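Local coordinates for protein rRNA adenine N-6-methyltransferase (Saccharopolyspora erythraea, PDB 6NVM) that transfers two methyl groups from S-adenosyl-L-methionine to the N6 of a specific adenine in 23S rRNA, conferring resistance to macrolide, lincosamide and streptogramin B antibiotics, at residues A[166-171]-A[212-217]; A[232-237]-A[287-292]; A[66-71]-A[86-91]. All coordinates share one frame; numbering follows the deposited sequence.

Contact 1 (A[166-171]-A[212-217])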
loop_
_atom_site.group_PDB
_atom_site.type_symbol
_atom_site.label_atom_id
_atom_site.label_comp_id
_atom_site.label_asym_id
_atom_site.label_seq_id
_atom_site.Cartn_x
_atom_site.Cartn_y
_atom_site.Cartn_z
ATOM N N THR A 166 5.131 5.525 6.569
ATOM C CA THR A 166 3.888 6.118 7.049
ATOM C C THR A 166 3.900 6.142 8.571
ATOM O O THR A 166 4.810 5.621 9.216
ATOM C CB THR A 166 2.664 5.338 6.548
ATOM O OG1 THR A 166 2.594 4.067 7.214
ATOM C CG2 THR A 166 2.743 5.111 5.045
ATOM N N GLN A 167 2.867 6.740 9.155
ATOM C CA GLN A 167 2.667 6.582 10.587
ATOM C C GLN A 167 2.477 5.106 10.912
ATOM O O GLN A 167 1.977 4.326 10.094
ATOM C CB GLN A 167 1.460 7.393 11.063
ATOM C CG GLN A 167 1.704 8.891 11.087
ATOM C CD GLN A 167 0.604 9.653 11.803
ATOM O OE1 GLN A 167 -0.454 9.101 12.109
ATOM N NE2 GLN A 167 0.852 10.927 12.077
ATOM N N LEU A 168 2.892 4.723 12.119
ATOM C CA LEU A 168 2.868 3.317 12.511
ATOM C C LEU A 168 1.455 2.744 12.474
ATOM O O LEU A 168 1.228 1.652 11.936
ATOM C CB LEU A 168 3.474 3.157 13.906
ATOM C CG LEU A 168 3.451 1.750 14.509
ATOM C CD1 LEU A 168 4.206 0.758 13.633
ATOM C CD2 LEU A 168 4.024 1.773 15.924
ATOM N N GLU A 169 0.487 3.454 13.057
ATOM C CA GLU A 169 -0.852 2.882 13.172
ATOM C C GLU A 169 -1.503 2.714 11.805
ATOM O O GLU A 169 -2.210 1.726 11.563
ATOM C CB GLU A 169 -1.720 3.746 14.088
ATOM C CG GLU A 169 -1.463 3.503 15.570
ATOM C CD GLU A 169 -1.702 2.056 15.975
ATOM O OE1 GLU A 169 -2.527 1.380 15.321
ATOM O OE2 GLU A 169 -1.055 1.586 16.934
ATOM N N PHE A 170 -1.274 3.661 10.894
ATOM C CA PHE A 170 -1.784 3.516 9.535
ATOM C C PHE A 170 -1.268 2.233 8.896
ATOM O O PHE A 170 -2.029 1.479 8.276
ATOM C CB PHE A 170 -1.382 4.732 8.700
ATOM C CG PHE A 170 -1.846 4.665 7.275
ATOM C CD1 PHE A 170 -1.107 3.977 6.319
ATOM C CD2 PHE A 170 -3.029 5.279 6.893
ATOM C CE1 PHE A 170 -1.537 3.904 5.007
ATOM C CE2 PHE A 170 -3.468 5.215 5.584
ATOM C CZ PHE A 170 -2.721 4.528 4.637
ATOM N N ALA A 171 0.035 1.973 9.035
ATOM C CA ALA A 171 0.634 0.805 8.399
ATOM C C ALA A 171 0.125 -0.489 9.019
ATOM O O ALA A 171 -0.071 -1.486 8.314
ATOM C CB ALA A 171 2.156 0.879 8.499
ATOM N N ASP A 212 5.398 7.187 16.184
ATOM C CA ASP A 212 6.346 6.402 15.417
ATOM C C ASP A 212 5.821 6.155 14.008
ATOM O O ASP A 212 4.638 6.342 13.711
ATOM C CB ASP A 212 6.618 5.074 16.115
ATOM C CG ASP A 212 7.226 5.259 17.488
ATOM O OD1 ASP A 212 8.156 6.084 17.619
ATOM O OD2 ASP A 212 6.763 4.590 18.433
ATOM N N SER A 213 6.723 5.730 13.136
ATOM C CA SER A 213 6.399 5.471 11.743
ATOM C C SER A 213 6.629 3.992 11.439
ATOM O O SER A 213 6.940 3.190 12.324
ATOM C CB SER A 213 7.231 6.371 10.826
ATOM O OG SER A 213 6.925 7.740 11.027
ATOM N N ALA A 214 6.492 3.640 10.165
ATOM C CA ALA A 214 6.685 2.265 9.736
ATOM C C ALA A 214 6.967 2.268 8.244
ATOM O O ALA A 214 6.602 3.204 7.528
ATOM C CB ALA A 214 5.460 1.401 10.057
ATOM N N ILE A 215 7.635 1.216 7.788
ATOM C CA ILE A 215 7.763 0.928 6.366
ATOM C C ILE A 215 6.726 -0.123 6.019
ATOM O O ILE A 215 6.660 -1.179 6.663
ATOM C CB ILE A 215 9.175 0.437 6.006
ATOM C CG1 ILE A 215 10.225 1.468 6.422
ATOM C CG2 ILE A 215 9.264 0.164 4.507
ATOM C CD1 ILE A 215 11.636 0.936 6.391
ATOM N N MET A 216 5.914 0.163 5.009
ATOM C CA MET A 216 4.967 -0.799 4.470
ATOM C C MET A 216 5.146 -0.856 2.960
ATOM O O MET A 216 5.633 0.092 2.336
ATOM C CB MET A 216 3.515 -0.432 4.826
ATOM C CG MET A 216 3.031 0.890 4.253
ATOM S SD MET A 216 1.282 1.209 4.596
ATOM C CE MET A 216 0.504 -0.110 3.674
ATOM N N ARG A 217 4.746 -1.980 2.375
ATOM C CA ARG A 217 4.930 -2.214 0.951
ATOM C C ARG A 217 3.676 -2.826 0.350
ATOM O O ARG A 217 3.068 -3.719 0.941
ATOM C CB ARG A 217 6.136 -3.132 0.703
ATOM C CG ARG A 217 6.389 -3.479 -0.760
ATOM C CD ARG A 217 7.704 -4.248 -0.914
ATOM N NE ARG A 217 7.733 -5.431 -0.055
ATOM C CZ ARG A 217 8.820 -6.150 0.201
ATOM N NH1 ARG A 217 9.986 -5.818 -0.334
ATOM N NH2 ARG A 217 8.740 -7.205 0.998
#
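T166 and A214 form an antiparallel hydrogen-bonded pair, and the backbone bonds around it hold the end of strand 159-167 to the start of strand 213-220. T166 N donates to A214 O at 2.9 Å, and A214 N returns a bond to T166 O at 2.8 Å. Just beyond, where the first chain turns from strand into helix 168-175, L168 N donates to D212 O over 2.9 Å, so the pairing reaches into the first helical turn. An aspartate suits the D212 position through its carboxylate, whose OD1 accepts from the backbone N of R202.

Two donors share the carbonyl oxygen of Q167, the N-cap residue: A171 N, as in a regular helix, and T166 OG1 at 3.0 Å. The threonine hydroxyl stands between its own backbone N and carbonyl carbon (chi1 71°).

Apolar contacts fill the angle between helix and strand. Alanine at both A171 and A214 lets the two backbones come close, CB of A171 lying 3.7 Å from CB of A214. The CD1 branch of L168 also rests on A214 CB. M216 leaves its strand with CG between the backbone N and the carbonyl carbon (chi1 63°), and its SD lies 3.9 Å from CA of A171. The same sulfur lies at the edge of the F170 ring, near its plane and 3.9 Å from CE1, a Met-aromatic contact in which the two side chains cross at about a right angle. F170 also packs on helix 146-155.

Pairing of these two strands is characteristic of the class I methyltransferase fold, a Rossmann-like sheet of order 3-2-1-4-5-7-6 whose seventh strand runs antiparallel between the fifth and sixth.

Contact 2 (A[232-237]-A[287-292])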
loop_
_atom_site.group_PDB
_atom_site.type_symbol
_atom_site.label_atom_id
_atom_site.label_comp_id
_atom_site.label_asym_id
_atom_site.label_seq_id
_atom_site.Cartn_x
_atom_site.Cartn_y
_atom_site.Cartn_z
ATOM N N GLU A 232 -15.624 -8.901 -9.445
ATOM C CA GLU A 232 -16.697 -7.981 -9.083
ATOM C C GLU A 232 -17.637 -8.605 -8.059
ATOM O O GLU A 232 -18.102 -7.923 -7.138
ATOM C CB GLU A 232 -17.473 -7.553 -10.333
ATOM C CG GLU A 232 -16.676 -6.662 -11.280
ATOM C CD GLU A 232 -17.493 -6.159 -12.460
ATOM O OE1 GLU A 232 -18.738 -6.176 -12.378
ATOM O OE2 GLU A 232 -16.887 -5.747 -13.471
ATOM N N ARG A 233 -17.933 -9.901 -8.200
ATOM C CA ARG A 233 -18.781 -10.568 -7.219
ATOM C C ARG A 233 -18.093 -10.630 -5.859
ATOM O O ARG A 233 -18.745 -10.475 -4.818
ATOM C CB ARG A 233 -19.163 -11.963 -7.715
ATOM C CG ARG A 233 -20.116 -11.936 -8.917
ATOM C CD ARG A 233 -20.775 -13.287 -9.174
ATOM N NE ARG A 233 -19.794 -14.347 -9.401
ATOM C CZ ARG A 233 -19.209 -14.604 -10.568
ATOM N NH1 ARG A 233 -19.495 -13.881 -11.645
ATOM N NH2 ARG A 233 -18.328 -15.590 -10.659
ATOM N N TYR A 234 -16.773 -10.836 -5.847
ATOM C CA TYR A 234 -16.019 -10.785 -4.596
ATOM C C TYR A 234 -16.120 -9.407 -3.956
ATOM O O TYR A 234 -16.379 -9.284 -2.753
ATOM C CB TYR A 234 -14.557 -11.147 -4.858
ATOM C CG TYR A 234 -13.625 -10.898 -3.690
ATOM C CD1 TYR A 234 -13.451 -11.854 -2.699
ATOM C CD2 TYR A 234 -12.912 -9.710 -3.587
ATOM C CE1 TYR A 234 -12.589 -11.634 -1.632
ATOM C CE2 TYR A 234 -12.052 -9.480 -2.526
ATOM C CZ TYR A 234 -11.892 -10.445 -1.554
ATOM O OH TYR A 234 -11.035 -10.219 -0.502
ATOM N N GLU A 235 -15.888 -8.356 -4.746
ATOM C CA GLU A 235 -15.955 -6.997 -4.217
ATOM C C GLU A 235 -17.338 -6.694 -3.656
ATOM O O GLU A 235 -17.465 -6.037 -2.615
ATOM C CB GLU A 235 -15.576 -6.000 -5.315
ATOM C CG GLU A 235 -14.108 -6.102 -5.734
ATOM C CD GLU A 235 -13.813 -5.461 -7.085
ATOM O OE1 GLU A 235 -14.763 -5.203 -7.860
ATOM O OE2 GLU A 235 -12.620 -5.224 -7.378
ATOM N N SER A 236 -18.388 -7.179 -4.319
ATOM C CA SER A 236 -19.741 -6.967 -3.820
ATOM C C SER A 236 -19.956 -7.675 -2.486
ATOM O O SER A 236 -20.632 -7.144 -1.597
ATOM C CB SER A 236 -20.757 -7.445 -4.856
ATOM O OG SER A 236 -22.079 -7.286 -4.381
ATOM N N MET A 237 -19.395 -8.876 -2.329
ATOM C CA MET A 237 -19.525 -9.599 -1.067
ATOM C C MET A 237 -18.824 -8.862 0.067
ATOM O O MET A 237 -19.363 -8.757 1.175
ATOM C CB MET A 237 -18.956 -11.012 -1.211
ATOM C CG MET A 237 -18.927 -11.830 0.089
ATOM S SD MET A 237 -17.712 -13.159 0.065
ATOM C CE MET A 237 -16.174 -12.227 0.101
ATOM N N ARG A 287 -11.648 -17.778 0.834
ATOM C CA ARG A 287 -12.323 -19.062 1.000
ATOM C C ARG A 287 -13.831 -18.879 1.119
ATOM O O ARG A 287 -14.606 -19.656 0.551
ATOM C CB ARG A 287 -11.776 -19.786 2.231
ATOM C CG ARG A 287 -10.405 -20.430 2.017
ATOM C CD ARG A 287 -10.216 -21.641 2.934
ATOM N NE ARG A 287 -10.329 -21.275 4.344
ATOM C CZ ARG A 287 -9.337 -20.769 5.068
ATOM N NH1 ARG A 287 -8.144 -20.565 4.522
ATOM N NH2 ARG A 287 -9.536 -20.463 6.341
ATOM N N LEU A 288 -14.262 -17.859 1.862
ATOM C CA LEU A 288 -15.686 -17.569 1.978
ATOM C C LEU A 288 -16.305 -17.348 0.604
ATOM O O LEU A 288 -17.367 -17.899 0.289
ATOM C CB LEU A 288 -15.889 -16.342 2.872
ATOM C CG LEU A 288 -17.312 -15.968 3.294
ATOM C CD1 LEU A 288 -17.863 -16.995 4.279
ATOM C CD2 LEU A 288 -17.329 -14.565 3.905
ATOM N N PHE A 289 -15.647 -16.538 -0.231
ATOM C CA PHE A 289 -16.183 -16.250 -1.557
ATOM C C PHE A 289 -16.165 -17.493 -2.432
ATOM O O PHE A 289 -17.116 -17.750 -3.177
ATOM C CB PHE A 289 -15.386 -15.126 -2.221
ATOM C CG PHE A 289 -15.811 -14.860 -3.639
ATOM C CD1 PHE A 289 -17.025 -14.253 -3.903
ATOM C CD2 PHE A 289 -15.009 -15.242 -4.704
ATOM C CE1 PHE A 289 -17.432 -14.022 -5.201
ATOM C CE2 PHE A 289 -15.411 -15.013 -6.009
ATOM C CZ PHE A 289 -16.626 -14.404 -6.256
ATOM N N GLU A 290 -15.084 -18.270 -2.352
ATOM C CA GLU A 290 -14.972 -19.497 -3.131
ATOM C C GLU A 290 -16.207 -20.371 -2.959
ATOM O O GLU A 290 -16.807 -20.820 -3.939
ATOM C CB GLU A 290 -13.710 -20.241 -2.701
ATOM C CG GLU A 290 -13.461 -21.559 -3.409
ATOM C CD GLU A 290 -12.188 -22.236 -2.919
ATOM O OE1 GLU A 290 -11.939 -22.237 -1.687
ATOM O OE2 GLU A 290 -11.432 -22.752 -3.768
ATOM N N ARG A 291 -16.602 -20.621 -1.711
ATOM C CA ARG A 291 -17.749 -21.489 -1.470
ATOM C C ARG A 291 -19.054 -20.790 -1.821
ATOM O O ARG A 291 -19.976 -21.417 -2.357
ATOM C CB ARG A 291 -17.763 -21.955 -0.013
ATOM C CG ARG A 291 -18.908 -22.913 0.322
ATOM C CD ARG A 291 -18.899 -24.156 -0.575
ATOM N NE ARG A 291 -20.012 -25.053 -0.272
ATOM C CZ ARG A 291 -21.247 -24.907 -0.746
ATOM N NH1 ARG A 291 -21.541 -23.894 -1.555
ATOM N NH2 ARG A 291 -22.193 -25.775 -0.411
ATOM N N LEU A 292 -19.162 -19.492 -1.528
ATOM C CA LEU A 292 -20.394 -18.784 -1.856
ATOM C C LEU A 292 -20.616 -18.707 -3.357
ATOM O O LEU A 292 -21.765 -18.730 -3.813
ATOM C CB LEU A 292 -20.377 -17.375 -1.272
ATOM C CG LEU A 292 -20.613 -17.272 0.233
ATOM C CD1 LEU A 292 -20.501 -15.836 0.650
ATOM C CD2 LEU A 292 -21.977 -17.830 0.622
#
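F289 projects from helix 287-292 against segment 232-237 of helix 228-243, and its ring carries most of the contact. With CG anti to the backbone N (chi1 175°), the phenyl reaches across to Y234, whose CB sits 3.9 Å above the ring centroid, almost exactly on the normal, in a CH-pi contact. The tyrosine ring turns its edge to the same phenylalanine, the planes standing at 88° with centroids 5.8 Å apart, so the pair is T-shaped. F289 CB in turn meets the edge of the tyrosine ring at CD1, 3.8 Å away.

The helix backbone lies over the same face of F289, Y234 N standing 3.3 Å from CE1. R233 CB lies 3.7 Å from CE1 of F289, at one end of the ring; the aliphatic start of an arginine can sit by an aromatic while its charged end reaches D293 in a salt bridge. Likewise, Y234 buries its ring but hands its hydroxyl to the carbonyl of V186.

These helices belong to the all-helical part that follows the last strand of the methyltransferase sheet, as in other Erm enzymes; the axes of segments 232-237 and 287-292 make 115° between their N-to-C directions and approach to 10.4 Å.

M237 has two conformers; in the one described, SD lies at the edge of the F289 ring, 5.4 Å from its centroid, a Met-aromatic contact, and CE meets F289 CB. A flexible thioether can also reach the leucines, SD lying 3.9 Å from L292 CD1 and near L288 CD2.

Contact 3 (A[66-71]-A[86-91])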
loop_
_atom_site.group_PDB
_atom_site.type_symbol
_atom_site.label_atom_id
_atom_site.label_comp_id
_atom_site.label_asym_id
_atom_site.label_seq_id
_atom_site.Cartn_x
_atom_site.Cartn_y
_atom_site.Cartn_z
ATOM N N ALA A 66 12.364 -1.922 -1.790
ATOM C CA ALA A 66 11.640 -1.543 -2.993
ATOM C C ALA A 66 11.793 -2.548 -4.128
ATOM O O ALA A 66 11.101 -2.414 -5.140
ATOM C CB ALA A 66 12.097 -0.160 -3.446
ATOM N N GLU A 67 12.682 -3.530 -3.990
ATOM C CA GLU A 67 12.868 -4.578 -4.990
ATOM C C GLU A 67 13.155 -3.973 -6.362
ATOM O O GLU A 67 12.456 -4.216 -7.349
ATOM C CB GLU A 67 11.649 -5.503 -5.023
ATOM C CG GLU A 67 11.453 -6.217 -3.689
ATOM C CD GLU A 67 10.308 -7.209 -3.685
ATOM O OE1 GLU A 67 9.273 -6.944 -4.334
ATOM O OE2 GLU A 67 10.457 -8.259 -3.012
ATOM N N LEU A 68 14.222 -3.182 -6.405
ATOM C CA LEU A 68 14.603 -2.443 -7.596
ATOM C C LEU A 68 15.557 -3.262 -8.459
ATOM O O LEU A 68 16.178 -4.225 -8.006
ATOM C CB LEU A 68 15.252 -1.117 -7.206
ATOM C CG LEU A 68 14.414 -0.235 -6.278
ATOM C CD1 LEU A 68 15.219 0.998 -5.886
ATOM C CD2 LEU A 68 13.102 0.150 -6.948
ATOM N N ARG A 69 15.656 -2.870 -9.723
ATOM C CA ARG A 69 16.548 -3.529 -10.665
ATOM C C ARG A 69 16.929 -2.528 -11.741
ATOM O O ARG A 69 16.256 -1.504 -11.910
ATOM C CB ARG A 69 15.896 -4.772 -11.292
ATOM C CG ARG A 69 14.600 -4.494 -12.019
ATOM C CD ARG A 69 14.063 -5.749 -12.684
ATOM N NE ARG A 69 12.860 -5.480 -13.472
ATOM C CZ ARG A 69 11.622 -5.472 -12.987
ATOM N NH1 ARG A 69 11.399 -5.721 -11.703
ATOM N NH2 ARG A 69 10.598 -5.220 -13.792
ATOM N N PRO A 70 17.996 -2.798 -12.496
ATOM C CA PRO A 70 18.555 -1.761 -13.384
ATOM C C PRO A 70 17.632 -1.310 -14.504
ATOM O O PRO A 70 17.832 -0.209 -15.029
ATOM C CB PRO A 70 19.819 -2.425 -13.949
ATOM C CG PRO A 70 20.154 -3.504 -13.002
ATOM C CD PRO A 70 18.851 -3.995 -12.447
ATOM N N ASP A 71 16.644 -2.104 -14.912
ATOM C CA ASP A 71 15.760 -1.680 -15.989
ATOM C C ASP A 71 14.432 -1.122 -15.481
ATOM O O ASP A 71 13.549 -0.826 -16.294
ATOM C CB ASP A 71 15.522 -2.834 -16.976
ATOM C CG ASP A 71 14.575 -3.912 -16.439
ATOM O OD1 ASP A 71 14.181 -3.868 -15.257
ATOM O OD2 ASP A 71 14.222 -4.818 -17.227
ATOM N N ARG A 86 19.523 9.037 -3.584
ATOM C CA ARG A 86 20.807 8.524 -4.066
ATOM C C ARG A 86 20.843 7.002 -4.029
ATOM O O ARG A 86 21.330 6.353 -4.965
ATOM C CB ARG A 86 21.946 9.085 -3.217
ATOM C CG ARG A 86 22.076 10.606 -3.218
ATOM C CD ARG A 86 23.063 11.064 -2.141
ATOM N NE ARG A 86 22.964 12.497 -1.857
ATOM C CZ ARG A 86 23.765 13.434 -2.353
ATOM N NH1 ARG A 86 24.765 13.117 -3.167
ATOM N NH2 ARG A 86 23.573 14.703 -2.015
ATOM N N GLU A 87 20.333 6.412 -2.948
ATOM C CA GLU A 87 20.387 4.962 -2.818
ATOM C C GLU A 87 19.415 4.272 -3.765
ATOM O O GLU A 87 19.708 3.175 -4.256
ATOM C CB GLU A 87 20.143 4.579 -1.361
ATOM C CG GLU A 87 21.219 5.205 -0.473
ATOM C CD GLU A 87 21.307 4.613 0.911
ATOM O OE1 GLU A 87 20.788 3.494 1.124
ATOM O OE2 GLU A 87 21.909 5.281 1.786
ATOM N N LEU A 88 18.277 4.904 -4.062
ATOM C CA LEU A 88 17.392 4.381 -5.093
ATOM C C LEU A 88 18.044 4.448 -6.467
ATOM O O LEU A 88 17.931 3.506 -7.262
ATOM C CB LEU A 88 16.082 5.164 -5.110
ATOM C CG LEU A 88 15.284 5.205 -3.814
ATOM C CD1 LEU A 88 14.121 6.175 -3.960
ATOM C CD2 LEU A 88 14.801 3.817 -3.448
ATOM N N ALA A 89 18.714 5.564 -6.769
ATOM C CA ALA A 89 19.341 5.743 -8.075
ATOM C C ALA A 89 20.504 4.784 -8.303
ATOM O O ALA A 89 20.821 4.482 -9.458
ATOM C CB ALA A 89 19.822 7.183 -8.234
ATOM N N ASP A 90 21.130 4.288 -7.232
ATOM C CA ASP A 90 22.178 3.282 -7.359
ATOM C C ASP A 90 21.653 1.941 -7.856
ATOM O O ASP A 90 22.433 1.137 -8.381
ATOM C CB ASP A 90 22.861 3.049 -6.011
ATOM C CG ASP A 90 23.837 4.146 -5.640
ATOM O OD1 ASP A 90 24.223 4.933 -6.526
ATOM O OD2 ASP A 90 24.229 4.198 -4.452
ATOM N N ARG A 91 20.362 1.670 -7.678
ATOM C CA ARG A 91 19.798 0.355 -7.941
ATOM C C ARG A 91 18.818 0.326 -9.104
ATOM O O ARG A 91 18.682 -0.715 -9.749
ATOM C CB ARG A 91 19.085 -0.162 -6.683
ATOM C CG ARG A 91 19.996 -0.321 -5.462
ATOM C CD ARG A 91 19.186 -0.428 -4.169
ATOM N NE ARG A 91 20.000 -0.859 -3.030
ATOM C CZ ARG A 91 20.804 -0.065 -2.325
ATOM N NH1 ARG A 91 20.928 1.220 -2.635
ATOM N NH2 ARG A 91 21.498 -0.560 -1.308
#
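L68 reaches from loop 66-71 to L88 and R91, joining the loop that enters strand 73-77 to helix 83-89, which follows that strand, an early beta-alpha unit of the Rossmann-like methyltransferase fold. Along the second segment, E87 comes first; its side chain lies against I59, A60 and A63 of helix 56-65.

L88 supplies the apolar contact. Its CD2 meets CD1 of L68 at 3.8 Å, the two side chains crossing obliquely, and both leucines also pack on sheet strands, L68 against V74 and A136, L88 against V138 and E76. Branched aliphatic groups suit this place between loop, helix and sheet.

R91 follows, with its aliphatic base against the leucine: CB to L68 CB is 4.0 Å. Its carbonyl oxygen approaches the R69-P70 peptide, 3.2 Å from R69 C, without a hydrogen bond: P70 N carries no hydrogen to offer it, and R69 O nearby is an acceptor too. The rest of R91 is extended from CG to NE and leads away from the loop, back along its own chain. There NH1 donates to E87 O at 2.8 Å; the oxygen lies in the guanidinium plane, while the nitrogen stands above the carbonyl plane.

Along the chain the three contacts come in series: contact 3 closes first, then contact 1, then contact 2. Contacts 3 and 1 belong to the Rossmann-like methyltransferase domain, their centres about 22 Å apart; the first leads into strand 73-77, the second joins strands 159-167 and 213-220 in the same sheet, and they touch where R217 packs against E67. Contact 2 lies in the helical part, its centre about 29 Å from that of contact 1 and about 38 Å from that of contact 3. Strand 213-220, paired in contact 1, is the last strand before helix 228-243 and so leads from the sheet, with its predicted S-adenosyl-L-methionine residues, to the helices.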